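Local coordinates for protein viral CASP8 and FADD-like apoptosis regulator (Molluscum contagiosum virus subtype 1, PDB 2BBR) that inhibits death-receptor-induced apoptosis by interfering with host caspase-8 recruitment and activation at the death-inducing signalling complex, and suppresses NF-kappa-B activation, at residues A[15-20]-A[26-31]; A[101-106]-A[170-175]; A[110-115]-A[137-142]; A[118-123]-A[128-133]. All coordinates share one frame; numbering follows the deposited sequence.

From the N terminus, interaction 1 comes first and closes a short loop in the first death effector domain, tying the turn after helix 10-17 to helix 22-31. The other three belong to the second domain. Interaction 2 closes the longest loop of the four contacts, joining helix 95-104 to helix 167-187. Interaction 3 falls within that span, bringing helix 109-122 against helix 136-145, and interaction 4 lies within the span of interaction 3, folding residues 128-133 back on the end of helix 109-122. L139 and L130 join interactions 3 and 4. The domains meet where L27, F30 and L31 pack on V101, while L27 and F30 also touch V137.

Interaction 1 of 4, residues A[15-20]-A[26-31]; sequences HLLEEL and SLLLFL
L20 and L28 both carry CG anti to their own carbonyl carbon (chi1 -52° and -68°), and both extend onward from there with chi2 near 180°, which sends one methyl of each leucine into the gap between the two segments. There CD1 of L20 meets CD1 of L28 at 3.3 Å, closer than two methyl carbons usually come. The side chains cross at about a right angle, and the touch is a methyl against a methyl, not one flank laid along another. L17 adds a lighter touch: its CD2 stands 4.4 Å from the same CD1 of L28, so this one methyl answers both leucines.

L17 and L20 can share a target because they are the first and last residues of a type I beta turn, with L20 N bonded to L17 O at 3.1 Å. The turn carries the chain out of helix 10-17 while keeping both leucines on the side of L28. Branched aliphatic chains suit this place, for the contact is apolar and L28 is buried, whereas the glutamates between the leucines, E18 and E19, lie on the exposed side. R69 bonds to the carbonyl of E19 and touches L20, and L67 covers L28 from a loop. L16 faces helix 70-77, while F30, farther along helix 22-31, reaches helices 95-104 and 136-145 of the second death effector domain.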
loop_
_atom_site.group_PDB
_atom_site.type_symbol
_atom_site.label_atom_id
_atom_site.label_comp_id
_atom_site.label_asym_id
_atom_site.label_seq_id
_atom_site.Cartn_x
_atom_site.Cartn_y
_atom_site.Cartn_z
ATOM N N HIS A 15 5.117 -19.920 4.070
ATOM C CA HIS A 15 6.548 -20.153 3.981
ATOM C C HIS A 15 7.211 -18.912 3.381
ATOM O O HIS A 15 8.285 -18.490 3.806
ATOM C CB HIS A 15 6.809 -21.391 3.120
ATOM C CG HIS A 15 8.257 -21.721 2.957
ATOM N ND1 HIS A 15 8.993 -21.321 1.865
ATOM C CD2 HIS A 15 9.107 -22.414 3.752
ATOM C CE1 HIS A 15 10.232 -21.757 1.989
ATOM N NE2 HIS A 15 10.328 -22.424 3.125
ATOM N N LEU A 16 6.552 -18.323 2.393
ATOM C CA LEU A 16 7.063 -17.117 1.758
ATOM C C LEU A 16 7.164 -15.981 2.781
ATOM O O LEU A 16 8.113 -15.198 2.757
ATOM C CB LEU A 16 6.138 -16.707 0.607
ATOM C CG LEU A 16 6.439 -15.391 -0.113
ATOM C CD1 LEU A 16 7.852 -15.410 -0.663
ATOM C CD2 LEU A 16 5.431 -15.178 -1.231
ATOM N N LEU A 17 6.194 -15.909 3.689
ATOM C CA LEU A 17 6.165 -14.858 4.706
ATOM C C LEU A 17 7.353 -14.852 5.662
ATOM O O LEU A 17 7.681 -13.815 6.241
ATOM C CB LEU A 17 4.874 -14.947 5.522
ATOM C CG LEU A 17 3.569 -14.611 4.798
ATOM C CD1 LEU A 17 2.404 -14.743 5.768
ATOM C CD2 LEU A 17 3.641 -13.198 4.236
ATOM N N GLU A 18 7.987 -16.003 5.840
ATOM C CA GLU A 18 9.137 -16.100 6.729
ATOM C C GLU A 18 10.296 -15.280 6.178
ATOM O O GLU A 18 11.297 -15.061 6.862
ATOM C CB GLU A 18 9.565 -17.561 6.880
ATOM C CG GLU A 18 8.531 -18.442 7.559
ATOM C CD GLU A 18 8.932 -19.903 7.578
ATOM O OE1 GLU A 18 10.028 -20.215 8.091
ATOM O OE2 GLU A 18 8.150 -20.741 7.081
ATOM N N GLU A 19 10.153 -14.822 4.939
ATOM C CA GLU A 19 11.200 -14.040 4.299
ATOM C C GLU A 19 11.035 -12.537 4.473
ATOM O O GLU A 19 11.922 -11.774 4.109
ATOM C CB GLU A 19 11.264 -14.372 2.806
ATOM C CG GLU A 19 11.591 -15.830 2.517
ATOM C CD GLU A 19 12.900 -16.263 3.147
ATOM O OE1 GLU A 19 13.946 -15.662 2.821
ATOM O OE2 GLU A 19 12.884 -17.204 3.969
ATOM N N LEU A 20 9.907 -12.112 5.033
ATOM C CA LEU A 20 9.646 -10.691 5.225
ATOM C C LEU A 20 9.915 -10.264 6.660
ATOM O O LEU A 20 9.717 -11.042 7.592
ATOM C CB LEU A 20 8.192 -10.378 4.867
ATOM C CG LEU A 20 7.705 -10.854 3.497
ATOM C CD1 LEU A 20 6.234 -10.522 3.348
ATOM C CD2 LEU A 20 8.516 -10.202 2.391
ATOM N N SER A 26 4.108 -4.855 7.797
ATOM C CA SER A 26 3.243 -3.695 7.959
ATOM C C SER A 26 2.769 -3.175 6.606
ATOM O O SER A 26 1.613 -2.786 6.452
ATOM C CB SER A 26 3.988 -2.590 8.714
ATOM O OG SER A 26 3.173 -1.446 8.888
ATOM N N LEU A 27 3.667 -3.160 5.629
ATOM C CA LEU A 27 3.307 -2.691 4.300
ATOM C C LEU A 27 2.257 -3.600 3.670
ATOM O O LEU A 27 1.307 -3.122 3.052
ATOM C CB LEU A 27 4.543 -2.612 3.397
ATOM C CG LEU A 27 5.659 -1.682 3.880
ATOM C CD1 LEU A 27 6.786 -1.656 2.865
ATOM C CD2 LEU A 27 5.108 -0.283 4.091
ATOM N N LEU A 28 2.420 -4.911 3.824
ATOM C CA LEU A 28 1.449 -5.832 3.255
ATOM C C LEU A 28 0.106 -5.699 3.957
ATOM O O LEU A 28 -0.940 -5.729 3.312
ATOM C CB LEU A 28 1.951 -7.274 3.344
ATOM C CG LEU A 28 3.163 -7.615 2.475
ATOM C CD1 LEU A 28 3.374 -9.121 2.482
ATOM C CD2 LEU A 28 2.935 -7.128 1.047
ATOM N N LEU A 29 0.126 -5.554 5.277
ATOM C CA LEU A 29 -1.123 -5.395 6.010
ATOM C C LEU A 29 -1.852 -4.149 5.511
ATOM O O LEU A 29 -3.073 -4.148 5.375
ATOM C CB LEU A 29 -0.862 -5.296 7.515
ATOM C CG LEU A 29 -0.591 -6.622 8.229
ATOM C CD1 LEU A 29 -0.259 -6.362 9.686
ATOM C CD2 LEU A 29 -1.814 -7.524 8.118
ATOM N N PHE A 30 -1.100 -3.089 5.229
ATOM C CA PHE A 30 -1.691 -1.856 4.721
ATOM C C PHE A 30 -2.307 -2.106 3.341
ATOM O O PHE A 30 -3.424 -1.669 3.058
ATOM C CB PHE A 30 -0.623 -0.766 4.631
ATOM C CG PHE A 30 -1.091 0.491 3.955
ATOM C CD1 PHE A 30 -1.784 1.473 4.659
ATOM C CD2 PHE A 30 -0.840 0.693 2.605
ATOM C CE1 PHE A 30 -2.218 2.642 4.018
ATOM C CE2 PHE A 30 -1.268 1.849 1.964
ATOM C CZ PHE A 30 -1.957 2.827 2.669
ATOM N N LEU A 31 -1.582 -2.821 2.485
ATOM C CA LEU A 31 -2.088 -3.122 1.148
ATOM C C LEU A 31 -3.397 -3.905 1.211
ATOM O O LEU A 31 -4.247 -3.787 0.322
ATOM C CB LEU A 31 -1.058 -3.932 0.352
ATOM C CG LEU A 31 0.188 -3.201 -0.150
ATOM C CD1 LEU A 31 1.106 -4.194 -0.847
ATOM C CD2 LEU A 31 -0.209 -2.076 -1.103
#

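Interaction 2 of 4, residues A[101-106]-A[170-175]; sequences VCVGEE and CQQLVE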
loop_
_atom_site.group_PDB
_atom_site.type_symbol
_atom_site.label_atom_id
_atom_site.label_comp_id
_atom_site.label_asym_id
_atom_site.label_seq_id
_atom_site.Cartn_x
_atom_site.Cartn_y
_atom_site.Cartn_z
ATOM N N VAL A 101 2.332 3.081 -0.389
ATOM C CA VAL A 101 3.475 2.305 0.079
ATOM C C VAL A 101 4.749 2.816 -0.586
ATOM O O VAL A 101 5.764 3.040 0.079
ATOM C CB VAL A 101 3.322 0.802 -0.240
ATOM C CG1 VAL A 101 4.639 0.079 0.021
ATOM C CG2 VAL A 101 2.214 0.198 0.620
ATOM N N CYS A 102 4.695 3.010 -1.897
ATOM C CA CYS A 102 5.868 3.469 -2.622
ATOM C C CYS A 102 6.339 4.853 -2.196
ATOM O O CYS A 102 7.541 5.084 -2.069
ATOM C CB CYS A 102 5.600 3.419 -4.122
ATOM S SG CYS A 102 5.459 1.714 -4.718
ATOM N N VAL A 103 5.406 5.771 -1.974
ATOM C CA VAL A 103 5.772 7.110 -1.535
ATOM C C VAL A 103 6.433 7.021 -0.161
ATOM O O VAL A 103 7.432 7.697 0.103
ATOM C CB VAL A 103 4.530 8.027 -1.475
ATOM C CG1 VAL A 103 4.856 9.325 -0.750
ATOM C CG2 VAL A 103 4.055 8.325 -2.883
ATOM N N GLY A 104 5.892 6.169 0.704
ATOM C CA GLY A 104 6.467 6.017 2.027
ATOM C C GLY A 104 7.914 5.562 1.978
ATOM O O GLY A 104 8.715 5.937 2.833
ATOM N N GLU A 105 8.257 4.748 0.985
ATOM C CA GLU A 105 9.624 4.255 0.859
ATOM C C GLU A 105 10.576 5.289 0.258
ATOM O O GLU A 105 11.790 5.073 0.231
ATOM C CB GLU A 105 9.648 2.972 0.023
ATOM C CG GLU A 105 8.893 1.810 0.655
ATOM C CD GLU A 105 9.369 1.502 2.063
ATOM O OE1 GLU A 105 8.579 1.679 3.013
ATOM O OE2 GLU A 105 10.538 1.084 2.218
ATOM N N GLU A 106 10.036 6.408 -0.221
ATOM C CA GLU A 106 10.850 7.475 -0.806
ATOM C C GLU A 106 11.097 8.590 0.201
ATOM O O GLU A 106 11.715 9.611 -0.116
ATOM C CB GLU A 106 10.160 8.062 -2.038
ATOM C CG GLU A 106 10.024 7.093 -3.197
ATOM C CD GLU A 106 11.364 6.665 -3.768
ATOM O OE1 GLU A 106 11.379 5.747 -4.615
ATOM O OE2 GLU A 106 12.402 7.245 -3.378
ATOM N N CYS A 170 4.541 15.130 -4.247
ATOM C CA CYS A 170 3.279 15.855 -4.319
ATOM C C CYS A 170 2.655 15.610 -5.690
ATOM O O CYS A 170 1.472 15.286 -5.800
ATOM C CB CYS A 170 3.517 17.356 -4.138
ATOM S SG CYS A 170 2.061 18.401 -4.412
ATOM N N GLN A 171 3.461 15.759 -6.737
ATOM C CA GLN A 171 2.980 15.564 -8.095
ATOM C C GLN A 171 2.423 14.162 -8.321
ATOM O O GLN A 171 1.415 14.002 -9.007
ATOM C CB GLN A 171 4.092 15.855 -9.101
ATOM C CG GLN A 171 3.649 15.732 -10.549
ATOM C CD GLN A 171 4.743 16.117 -11.518
ATOM O OE1 GLN A 171 5.134 15.326 -12.375
ATOM N NE2 GLN A 171 5.246 17.338 -11.386
ATOM N N GLN A 172 3.071 13.145 -7.763
ATOM C CA GLN A 172 2.561 11.788 -7.933
ATOM C C GLN A 172 1.153 11.677 -7.363
ATOM O O GLN A 172 0.289 11.021 -7.945
ATOM C CB GLN A 172 3.459 10.774 -7.230
ATOM C CG GLN A 172 4.815 10.575 -7.861
ATOM C CD GLN A 172 5.579 9.456 -7.192
ATOM O OE1 GLN A 172 5.104 8.323 -7.127
ATOM N NE2 GLN A 172 6.768 9.764 -6.689
ATOM N N LEU A 173 0.928 12.300 -6.210
ATOM C CA LEU A 173 -0.388 12.252 -5.589
ATOM C C LEU A 173 -1.424 13.089 -6.328
ATOM O O LEU A 173 -2.575 12.674 -6.444
ATOM C CB LEU A 173 -0.314 12.685 -4.123
ATOM C CG LEU A 173 -0.069 11.557 -3.117
ATOM C CD1 LEU A 173 1.299 10.933 -3.336
ATOM C CD2 LEU A 173 -0.189 12.113 -1.706
ATOM N N VAL A 174 -1.031 14.265 -6.811
ATOM C CA VAL A 174 -1.961 15.109 -7.557
ATOM C C VAL A 174 -2.375 14.384 -8.835
ATOM O O VAL A 174 -3.557 14.347 -9.192
ATOM C CB VAL A 174 -1.323 16.472 -7.925
ATOM C CG1 VAL A 174 -2.209 17.213 -8.923
ATOM C CG2 VAL A 174 -1.140 17.311 -6.669
ATOM N N GLU A 175 -1.399 13.800 -9.519
ATOM C CA GLU A 175 -1.686 13.077 -10.747
ATOM C C GLU A 175 -2.582 11.877 -10.482
ATOM O O GLU A 175 -3.478 11.581 -11.277
ATOM C CB GLU A 175 -0.386 12.650 -11.423
ATOM C CG GLU A 175 0.340 13.826 -12.066
ATOM C CD GLU A 175 1.653 13.440 -12.711
ATOM O OE1 GLU A 175 2.245 14.296 -13.402
ATOM O OE2 GLU A 175 2.097 12.288 -12.522
#
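V103 reaches from helix 95-104 toward L173 of helix 167-187, and its short branched side chain can be followed atom by atom. CB points across the gap but stays 4.7 Å from CD1 of L173, too far for close contact. At CB the chain forks. CG1, anti to the backbone N (chi1 168°), also remains 4.7 Å from L173 CD1. The other branch, CG2, lies anti to the carbonyl carbon and does the touching: it meets L173 CD1 at 3.8 Å, an ordinary van der Waals distance, the two side chains crossing obliquely. The same methyl has Q172 OE1 at 4.4 Å, a loose approach, and the two partners subtend an angle of about 93° at CG2.

The two helices are the first and last of the second death effector domain, an antiparallel helical bundle of the death fold, and the contact joins the end of the first helix to the early turns of the last. A valine fits the close side of this interface because its branching at CB puts a methyl beside the partner without a long arm. Leucine on the facing helix supplies that arm: L173 leaves its helix at a slant, with chi1 of -91°, and its end comes nearer V103 than its base does. L173 also packs on M100 and on L157, A158 and L161 of helix 155-163. Q172, more polar, occupies the partly exposed margin and leans on L99. Just past V103, R166 bonds to the carbonyl of E106, and H23 of the first domain bonds to E105 OE1.

Interaction 3 of 4, residues A[110-115]-A[137-142]; sequences SELRAL and VELVLA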
loop_
_atom_site.group_PDB
_atom_site.type_symbol
_atom_site.label_atom_id
_atom_site.label_comp_id
_atom_site.label_asym_id
_atom_site.label_seq_id
_atom_site.Cartn_x
_atom_site.Cartn_y
_atom_site.Cartn_z
ATOM N N SER A 110 13.466 11.881 8.783
ATOM C CA SER A 110 13.269 13.295 9.092
ATOM C C SER A 110 12.045 13.833 8.360
ATOM O O SER A 110 11.260 14.598 8.918
ATOM C CB SER A 110 14.502 14.106 8.690
ATOM O OG SER A 110 14.325 15.476 8.997
ATOM N N GLU A 111 11.896 13.436 7.099
ATOM C CA GLU A 111 10.753 13.860 6.297
ATOM C C GLU A 111 9.472 13.287 6.900
ATOM O O GLU A 111 8.465 13.980 7.018
ATOM C CB GLU A 111 10.908 13.377 4.850
ATOM C CG GLU A 111 12.071 14.020 4.110
ATOM C CD GLU A 111 12.273 13.457 2.714
ATOM O OE1 GLU A 111 12.417 12.223 2.584
ATOM O OE2 GLU A 111 12.301 14.252 1.750
ATOM N N LEU A 112 9.521 12.017 7.290
ATOM C CA LEU A 112 8.357 11.375 7.880
ATOM C C LEU A 112 7.965 12.074 9.179
ATOM O O LEU A 112 6.783 12.289 9.446
ATOM C CB LEU A 112 8.641 9.893 8.133
ATOM C CG LEU A 112 7.537 9.080 8.816
ATOM C CD1 LEU A 112 6.243 9.155 8.014
ATOM C CD2 LEU A 112 7.996 7.640 8.955
ATOM N N ARG A 113 8.958 12.432 9.989
ATOM C CA ARG A 113 8.687 13.128 11.240
ATOM C C ARG A 113 7.997 14.463 10.955
ATOM O O ARG A 113 7.030 14.825 11.616
ATOM C CB ARG A 113 9.989 13.378 12.004
ATOM C CG ARG A 113 9.827 14.241 13.248
ATOM C CD ARG A 113 11.174 14.788 13.689
ATOM N NE ARG A 113 11.879 15.390 12.560
ATOM C CZ ARG A 113 11.420 16.417 11.850
ATOM N NH1 ARG A 113 10.253 16.972 12.151
ATOM N NH2 ARG A 113 12.119 16.876 10.822
ATOM N N ALA A 114 8.498 15.193 9.961
ATOM C CA ALA A 114 7.911 16.479 9.606
ATOM C C ALA A 114 6.456 16.298 9.184
ATOM O O ALA A 114 5.589 17.079 9.565
ATOM C CB ALA A 114 8.707 17.132 8.480
ATOM N N LEU A 115 6.188 15.254 8.403
ATOM C CA LEU A 115 4.833 14.989 7.934
ATOM C C LEU A 115 3.899 14.677 9.094
ATOM O O LEU A 115 2.759 15.140 9.118
ATOM C CB LEU A 115 4.837 13.831 6.932
ATOM C CG LEU A 115 5.518 14.131 5.594
ATOM C CD1 LEU A 115 5.612 12.856 4.780
ATOM C CD2 LEU A 115 4.735 15.201 4.840
ATOM N N VAL A 137 2.775 4.461 6.230
ATOM C CA VAL A 137 1.483 3.813 6.013
ATOM C C VAL A 137 0.580 3.991 7.220
ATOM O O VAL A 137 -0.641 4.045 7.087
ATOM C CB VAL A 137 1.616 2.299 5.693
ATOM C CG1 VAL A 137 2.244 2.116 4.323
ATOM C CG2 VAL A 137 2.433 1.595 6.766
ATOM N N GLU A 138 1.172 4.088 8.404
ATOM C CA GLU A 138 0.375 4.287 9.604
ATOM C C GLU A 138 -0.140 5.730 9.636
ATOM O O GLU A 138 -1.252 5.985 10.094
ATOM C CB GLU A 138 1.203 3.913 10.839
ATOM C CG GLU A 138 1.367 2.391 10.943
ATOM C CD GLU A 138 2.498 1.933 11.852
ATOM O OE1 GLU A 138 2.577 0.714 12.119
ATOM O OE2 GLU A 138 3.312 2.768 12.285
ATOM N N LEU A 139 0.653 6.667 9.124
ATOM C CA LEU A 139 0.227 8.061 9.041
ATOM C C LEU A 139 -0.955 8.138 8.065
ATOM O O LEU A 139 -1.950 8.817 8.331
ATOM C CB LEU A 139 1.373 8.943 8.535
ATOM C CG LEU A 139 1.018 10.381 8.141
ATOM C CD1 LEU A 139 0.415 11.116 9.328
ATOM C CD2 LEU A 139 2.267 11.098 7.641
ATOM N N VAL A 140 -0.852 7.438 6.937
ATOM C CA VAL A 140 -1.935 7.439 5.958
ATOM C C VAL A 140 -3.223 6.896 6.580
ATOM O O VAL A 140 -4.287 7.497 6.435
ATOM C CB VAL A 140 -1.563 6.611 4.705
ATOM C CG1 VAL A 140 -2.762 6.518 3.758
ATOM C CG2 VAL A 140 -0.378 7.251 3.998
ATOM N N LEU A 141 -3.133 5.775 7.285
ATOM C CA LEU A 141 -4.326 5.217 7.907
ATOM C C LEU A 141 -4.910 6.175 8.941
ATOM O O LEU A 141 -6.130 6.302 9.050
ATOM C CB LEU A 141 -4.017 3.860 8.548
ATOM C CG LEU A 141 -3.713 2.725 7.562
ATOM C CD1 LEU A 141 -3.407 1.454 8.340
ATOM C CD2 LEU A 141 -4.895 2.500 6.630
ATOM N N ALA A 142 -4.050 6.846 9.700
ATOM C CA ALA A 142 -4.525 7.794 10.703
ATOM C C ALA A 142 -5.308 8.923 10.029
ATOM O O ALA A 142 -6.361 9.340 10.518
ATOM C CB ALA A 142 -3.355 8.356 11.495
#
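L139 sets one methyl, CD2, against two leucines of helix 109-122, a contact in the interior of the second death effector domain, whose helices pack as the bundle of the death fold. L139 CD2 rests 3.8 Å from L115 CB and lies near that residue's carbonyl carbon, thus pressing on the root of L115 and not on its tip. L112, one turn earlier, approaches loosely with CD1, which is 4.4 Å from L139 CD2. Leucine suits position 139 because its forked end can serve two directions: CG, anti to the backbone N (chi1 169°), is carried toward helix 109-122, and the fork there sends CD2 to L115 while CD1 packs against A119 CB at 3.8 Å and against CD1 of L130.

Beyond this first shell, L115 sends the rest of its side chain toward L107 and toward M160 and L161 of helix 155-163. On the facing helix, V140 turns to Y96, M100 and L157, and V137 and L141 carry the packing over to F30 of the first domain.

Charges mark the outer layer. E111, at the start of helix 109-122, forms a salt bridge through OE2 with R166, recalling the charged triad of death effector domains in which an acidic residue meets the arginine of an RxDL sequence. E138 is likewise paired, with R135. R113 curls back along its own helix: its NH2 donates to S110 OG at 3.2 Å with an N-H...O angle of 149°, the hydroxyl lying 18° out of the guanidinium plane.

Interaction 4 of 4, residues A[118-123]-A[128-133]; sequences FACNLN and TALSES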
loop_
_atom_site.group_PDB
_atom_site.type_symbol
_atom_site.label_atom_id
_atom_site.label_comp_id
_atom_site.label_asym_id
_atom_site.label_seq_id
_atom_site.Cartn_x
_atom_site.Cartn_y
_atom_site.Cartn_z
ATOM N N PHE A 118 3.067 17.885 10.690
ATOM C CA PHE A 118 2.136 18.672 9.880
ATOM C C PHE A 118 0.722 18.156 10.112
ATOM O O PHE A 118 -0.223 18.934 10.254
ATOM C CB PHE A 118 2.432 18.553 8.378
ATOM C CG PHE A 118 3.749 19.139 7.949
ATOM C CD1 PHE A 118 4.399 20.104 8.711
ATOM C CD2 PHE A 118 4.326 18.738 6.747
ATOM C CE1 PHE A 118 5.605 20.659 8.279
ATOM C CE2 PHE A 118 5.526 19.285 6.308
ATOM C CZ PHE A 118 6.168 20.248 7.075
ATOM N N ALA A 119 0.578 16.834 10.137
ATOM C CA ALA A 119 -0.724 16.214 10.340
ATOM C C ALA A 119 -1.332 16.586 11.687
ATOM O O ALA A 119 -2.511 16.931 11.772
ATOM C CB ALA A 119 -0.606 14.697 10.222
ATOM N N CYS A 120 -0.525 16.507 12.740
ATOM C CA CYS A 120 -1.006 16.829 14.076
ATOM C C CYS A 120 -1.335 18.314 14.239
ATOM O O CYS A 120 -2.153 18.680 15.080
ATOM C CB CYS A 120 0.011 16.372 15.128
ATOM S SG CYS A 120 0.144 14.560 15.243
ATOM N N ASN A 121 -0.705 19.167 13.437
ATOM C CA ASN A 121 -0.991 20.598 13.495
ATOM C C ASN A 121 -2.315 20.859 12.786
ATOM O O ASN A 121 -3.089 21.721 13.200
ATOM C CB ASN A 121 0.124 21.418 12.841
ATOM C CG ASN A 121 1.317 21.609 13.756
ATOM O OD1 ASN A 121 1.162 21.754 14.969
ATOM N ND2 ASN A 121 2.511 21.632 13.181
ATOM N N LEU A 122 -2.572 20.110 11.715
ATOM C CA LEU A 122 -3.821 20.249 10.972
ATOM C C LEU A 122 -4.971 19.737 11.826
ATOM O O LEU A 122 -6.045 20.335 11.863
ATOM C CB LEU A 122 -3.772 19.446 9.669
ATOM C CG LEU A 122 -3.019 20.039 8.481
ATOM C CD1 LEU A 122 -3.029 19.046 7.325
ATOM C CD2 LEU A 122 -3.677 21.348 8.067
ATOM N N ASN A 123 -4.735 18.619 12.506
ATOM C CA ASN A 123 -5.739 18.004 13.364
ATOM C C ASN A 123 -5.047 17.424 14.595
ATOM O O ASN A 123 -4.536 16.304 14.562
ATOM C CB ASN A 123 -6.465 16.883 12.614
ATOM C CG ASN A 123 -7.621 16.305 13.405
ATOM O OD1 ASN A 123 -7.589 16.264 14.635
ATOM N ND2 ASN A 123 -8.645 15.836 12.700
ATOM N N THR A 128 -2.790 11.185 19.221
ATOM C CA THR A 128 -2.969 9.916 19.921
ATOM C C THR A 128 -2.869 8.704 19.000
ATOM O O THR A 128 -2.810 7.565 19.466
ATOM C CB THR A 128 -4.330 9.860 20.645
ATOM O OG1 THR A 128 -5.389 9.991 19.688
ATOM C CG2 THR A 128 -4.432 10.977 21.672
ATOM N N ALA A 129 -2.848 8.948 17.692
ATOM C CA ALA A 129 -2.758 7.864 16.722
ATOM C C ALA A 129 -1.377 7.809 16.087
ATOM O O ALA A 129 -1.086 6.918 15.289
ATOM C CB ALA A 129 -3.817 8.047 15.640
ATOM N N LEU A 130 -0.525 8.763 16.448
ATOM C CA LEU A 130 0.818 8.834 15.893
ATOM C C LEU A 130 1.892 9.019 16.955
ATOM O O LEU A 130 1.665 9.657 17.986
ATOM C CB LEU A 130 0.904 9.994 14.904
ATOM C CG LEU A 130 -0.072 9.985 13.728
ATOM C CD1 LEU A 130 -0.008 11.321 13.006
ATOM C CD2 LEU A 130 0.268 8.837 12.789
ATOM N N SER A 131 3.067 8.456 16.691
ATOM C CA SER A 131 4.203 8.572 17.596
ATOM C C SER A 131 5.463 8.598 16.742
ATOM O O SER A 131 5.393 8.476 15.516
ATOM C CB SER A 131 4.263 7.385 18.561
ATOM O OG SER A 131 4.660 6.200 17.895
ATOM N N GLU A 132 6.611 8.748 17.393
ATOM C CA GLU A 132 7.888 8.798 16.693
ATOM C C GLU A 132 8.218 7.482 15.997
ATOM O O GLU A 132 9.169 7.404 15.220
ATOM C CB GLU A 132 8.999 9.179 17.675
ATOM C CG GLU A 132 8.751 10.523 18.345
ATOM C CD GLU A 132 9.877 10.956 19.259
ATOM O OE1 GLU A 132 10.988 11.219 18.755
ATOM O OE2 GLU A 132 9.649 11.035 20.485
ATOM N N SER A 133 7.431 6.445 16.266
ATOM C CA SER A 133 7.667 5.157 15.631
ATOM C C SER A 133 6.684 4.880 14.494
ATOM O O SER A 133 6.790 3.862 13.814
ATOM C CB SER A 133 7.586 4.030 16.665
ATOM O OG SER A 133 6.302 3.971 17.261
#
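L130 lays its CD1 methyl against the sulfur of C120, 3.9 Å away, and the same methyl reaches CB of A119 at 4.4 Å. With CG anti to the carbonyl carbon (chi1 -58°), the leucine stretches from its loop toward helix 109-122. C120 answers with a matching first torsion, chi1 -68°, which holds SG anti to its own carbonyl carbon and facing L130. A cysteine, with a polarisable, only weakly polar sulfur at its tip, and an alanine, with only a methyl, keep the last turn of the helix low enough for a leucine to lie over it. The other methyl of L130, CD2, packs on A142 CB at 3.9 Å.

Beyond the leucine the chain turns outward to the surface. S131 OG accepts from the backbone N of S133 (3.2 Å, 159°), an ST turn, and also from the hydroxyl of S133 at 2.8 Å. S134 OG bonds in turn to S131 N. Six-helix bundles of the death fold usually place their short third helix between the second and fourth helices, here 109-122 and 136-145; in this domain an irregular loop fills that position, held by L130 against both.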